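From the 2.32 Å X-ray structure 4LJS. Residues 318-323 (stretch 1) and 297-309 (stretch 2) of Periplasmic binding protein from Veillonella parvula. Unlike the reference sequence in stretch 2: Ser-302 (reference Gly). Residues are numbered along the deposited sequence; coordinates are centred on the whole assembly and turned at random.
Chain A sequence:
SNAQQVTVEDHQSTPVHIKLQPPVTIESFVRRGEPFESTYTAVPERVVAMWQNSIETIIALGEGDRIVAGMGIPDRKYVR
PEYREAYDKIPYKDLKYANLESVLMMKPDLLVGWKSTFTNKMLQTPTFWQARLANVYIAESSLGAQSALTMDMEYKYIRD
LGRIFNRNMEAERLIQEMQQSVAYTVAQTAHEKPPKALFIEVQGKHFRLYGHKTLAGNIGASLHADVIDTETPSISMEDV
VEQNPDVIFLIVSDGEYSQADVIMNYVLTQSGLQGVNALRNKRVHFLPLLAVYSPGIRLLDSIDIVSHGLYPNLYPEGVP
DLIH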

# COMPACT_ATOMS: atom_id res chain seq x y z
N GLY A 318 -10.10 8.23 18.85
CA GLY A 318 -10.39 8.88 17.59
C GLY A 318 -9.66 8.30 16.39
O GLY A 318 -8.73 7.51 16.53
N VAL A 319 -10.09 8.73 15.21
CA VAL A 319 -9.53 8.25 13.95
C VAL A 319 -8.32 9.09 13.56
O VAL A 319 -8.40 10.32 13.53
CB VAL A 319 -10.59 8.33 12.84
CG1 VAL A 319 -10.12 7.60 11.59
CG2 VAL A 319 -11.91 7.76 13.34
N PRO A 320 -7.19 8.43 13.26
CA PRO A 320 -5.94 9.13 12.91
C PRO A 320 -6.06 9.98 11.64
O PRO A 320 -6.75 9.59 10.70
CB PRO A 320 -4.94 7.98 12.69
CG PRO A 320 -5.54 6.80 13.43
CD PRO A 320 -7.02 6.96 13.31
N ASP A 321 -5.40 11.14 11.63
CA ASP A 321 -5.36 12.04 10.47
C ASP A 321 -4.07 11.85 9.70
O ASP A 321 -3.01 11.67 10.30
CB ASP A 321 -5.40 13.50 10.92
CG ASP A 321 -6.76 13.93 11.44
OD1 ASP A 321 -6.81 14.62 12.48
OD2 ASP A 321 -7.78 13.58 10.79
N LEU A 322 -4.13 11.91 8.37
CA LEU A 322 -2.92 11.93 7.56
C LEU A 322 -2.96 13.10 6.57
O LEU A 322 -3.81 13.15 5.69
CB LEU A 322 -2.69 10.58 6.85
CG LEU A 322 -2.04 9.47 7.69
CD1 LEU A 322 -2.99 8.85 8.72
CD2 LEU A 322 -1.44 8.39 6.81
N ILE A 323 -2.01 14.03 6.74
CA ILE A 323 -2.06 15.39 6.16
C ILE A 323 -3.47 15.91 5.87
O ILE A 323 -3.96 16.80 6.57
CB ILE A 323 -1.18 15.56 4.90
CG1 ILE A 323 0.30 15.29 5.22
CG2 ILE A 323 -1.34 16.99 4.31
CD1 ILE A 323 1.28 15.82 4.16
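Stretch 2 297-309: IRLLDSIDIVSHG

An extended segment can pack along a helix without sharing a single hydrogen bond with it, provided that the helix meets its own backbone needs and offers an apolar strip. Residues 318-323 and 297-309 of this periplasmic binding protein illustrate the principle. The first stretch has no regular secondary structure, although Val-319 to Leu-322 are extended. The second opens with the end of a 3-10 segment at Ile-297 and Arg-298 and continues as a helix from Leu-299 through Gly-309 and beyond. Successive hydrogen bonds such as Ile-305 N to Asp-301 O (3.0 Å) and Gly-309 N to Ile-305 O (2.9 Å) satisfy the helical backbone internally.

The two stretches run in roughly opposing senses: Gly-318 and Val-319 lie beside His-308 and Gly-309, whereas Leu-322 reaches back to Ile-305, Asp-301 and Arg-298. The backbones come nearest at Val-319 and His-308, whose CA atoms are 5.3 Å apart. Together the stretches bury 372 Å², and no hydrogen bond crosses between them.

Ile-305 is the hub of the contact. Ile-305 CG2 lies 3.8 Å from Val-319 CG1, Ile-305 CG1 4.3 Å from Pro-320 CD, and Ile-305 CD1 3.8 Å from Leu-322 CD1, so one branched side chain serves three residues of the extended segment. Val-319, in the t rotamer, also places CG2 3.8 Å from Gly-309 N. An ideal CB on Gly-309 would be crowded by its own helix, 3.1 Å from Ile-305 O.

At the Gly-318 end, His-308 directs its CA-to-CB bond toward the segment. Gly-318 O approaches the ring edge, 3.2 Å from His-308 CD2, while Pro-320 CD rests 4.1 Å from His-308 CB. The ring is anchored within the helix by a hydrogen bond from His-308 ND1 to Ser-307 OG (3.1 Å). Gly-318 itself has backbone angles at which a CB would be jammed against the preceding carbonyl oxygen, a local reason for glycine independent of the helix.

Leu-322 extends the apolar contact to a charged pair. Arg-298 NE donates to Asp-301 OD1 at 2.7 Å in a salt bridge, supplemented by a weak hydrogen bond from Arg-298 NH2 to Asp-301 OD2 at 3.4 Å. Leu-322 CD2 sits 3.8 Å from both Arg-298 NH2, at the guanidinium edge, and Asp-301 OD2. The leucine thus packs beside charges already paired with each other. Its high B factors, shared with Asp-321 and Ile-323, mark this end as poorly ordered.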

# COMPACT_ATOMS: atom_id res chain seq x y z
N ILE A 297 3.95 -2.26 3.69
CA ILE A 297 3.94 -1.98 5.13
C ILE A 297 2.92 -0.93 5.58
O ILE A 297 2.48 -0.94 6.72
CB ILE A 297 5.37 -1.62 5.64
CG1 ILE A 297 5.47 -1.76 7.16
CG2 ILE A 297 5.78 -0.22 5.19
CD1 ILE A 297 5.11 -3.14 7.68
N ARG A 298 2.51 -0.03 4.67
CA ARG A 298 1.57 1.04 5.03
C ARG A 298 0.13 0.55 5.20
O ARG A 298 -0.78 1.33 5.53
CB ARG A 298 1.64 2.21 4.02
CG ARG A 298 3.00 2.89 3.92
CD ARG A 298 3.47 3.41 5.28
NE ARG A 298 2.58 4.44 5.80
CZ ARG A 298 2.67 5.73 5.49
NH1 ARG A 298 3.62 6.17 4.65
NH2 ARG A 298 1.81 6.59 6.02
N LEU A 299 -0.09 -0.74 4.99
CA LEU A 299 -1.36 -1.37 5.32
C LEU A 299 -1.72 -1.14 6.80
O LEU A 299 -2.90 -1.10 7.16
CB LEU A 299 -1.30 -2.87 5.01
CG LEU A 299 -2.56 -3.69 5.35
CD1 LEU A 299 -3.81 -3.06 4.73
CD2 LEU A 299 -2.40 -5.11 4.89
N LEU A 300 -0.71 -0.98 7.65
CA LEU A 300 -0.94 -0.68 9.06
C LEU A 300 -1.74 0.61 9.26
O LEU A 300 -2.61 0.67 10.13
CB LEU A 300 0.39 -0.60 9.82
CG LEU A 300 0.27 -0.33 11.33
CD1 LEU A 300 -0.62 -1.38 12.01
CD2 LEU A 300 1.65 -0.26 11.99
N ASP A 301 -1.45 1.63 8.46
CA ASP A 301 -2.15 2.91 8.54
C ASP A 301 -3.64 2.75 8.22
O ASP A 301 -4.50 3.32 8.90
CB ASP A 301 -1.53 3.94 7.59
CG ASP A 301 -0.13 4.36 7.99
OD1 ASP A 301 0.83 3.62 7.68
OD2 ASP A 301 0.02 5.43 8.61
N SER A 302 -3.95 1.98 7.18
CA SER A 302 -5.34 1.78 6.79
C SER A 302 -6.12 0.91 7.78
O SER A 302 -7.28 1.20 8.07
CB SER A 302 -5.47 1.24 5.38
OG SER A 302 -4.66 0.10 5.16
N ILE A 303 -5.47 -0.13 8.30
CA ILE A 303 -6.07 -0.94 9.36
C ILE A 303 -6.51 -0.06 10.53
O ILE A 303 -7.64 -0.16 11.01
CB ILE A 303 -5.10 -2.02 9.89
CG1 ILE A 303 -4.93 -3.15 8.88
CG2 ILE A 303 -5.62 -2.61 11.20
CD1 ILE A 303 -3.78 -4.08 9.23
N ASP A 304 -5.62 0.82 10.97
CA ASP A 304 -5.91 1.74 12.07
C ASP A 304 -7.05 2.71 11.76
O ASP A 304 -7.95 2.90 12.59
CB ASP A 304 -4.66 2.51 12.48
CG ASP A 304 -3.67 1.65 13.24
OD1 ASP A 304 -4.04 0.52 13.64
OD2 ASP A 304 -2.52 2.09 13.44
N ILE A 305 -7.01 3.33 10.59
CA ILE A 305 -8.05 4.28 10.21
C ILE A 305 -9.41 3.59 10.07
O ILE A 305 -10.42 4.08 10.58
CB ILE A 305 -7.69 5.03 8.92
CG1 ILE A 305 -6.46 5.92 9.17
CG2 ILE A 305 -8.88 5.85 8.41
CD1 ILE A 305 -5.96 6.65 7.95
N VAL A 306 -9.43 2.45 9.39
CA VAL A 306 -10.68 1.76 9.17
C VAL A 306 -11.26 1.16 10.46
O VAL A 306 -12.45 1.33 10.75
CB VAL A 306 -10.55 0.71 8.06
CG1 VAL A 306 -11.85 -0.05 7.90
CG2 VAL A 306 -10.18 1.40 6.74
N SER A 307 -10.42 0.51 11.27
CA SER A 307 -10.91 -0.07 12.52
C SER A 307 -11.38 1.03 13.47
O SER A 307 -12.41 0.88 14.13
CB SER A 307 -9.84 -0.94 13.19
OG SER A 307 -8.80 -0.12 13.71
N HIS A 308 -10.65 2.14 13.53
CA HIS A 308 -11.01 3.23 14.42
C HIS A 308 -12.28 3.94 13.95
O HIS A 308 -13.11 4.33 14.76
CB HIS A 308 -9.86 4.23 14.58
CG HIS A 308 -8.75 3.73 15.46
ND1 HIS A 308 -8.27 2.43 15.39
CD2 HIS A 308 -8.02 4.35 16.42
CE1 HIS A 308 -7.30 2.28 16.28
NE2 HIS A 308 -7.13 3.42 16.92
N GLY A 309 -12.45 4.07 12.63
CA GLY A 309 -13.67 4.63 12.07
C GLY A 309 -14.88 3.71 12.15
O GLY A 309 -16.02 4.16 12.32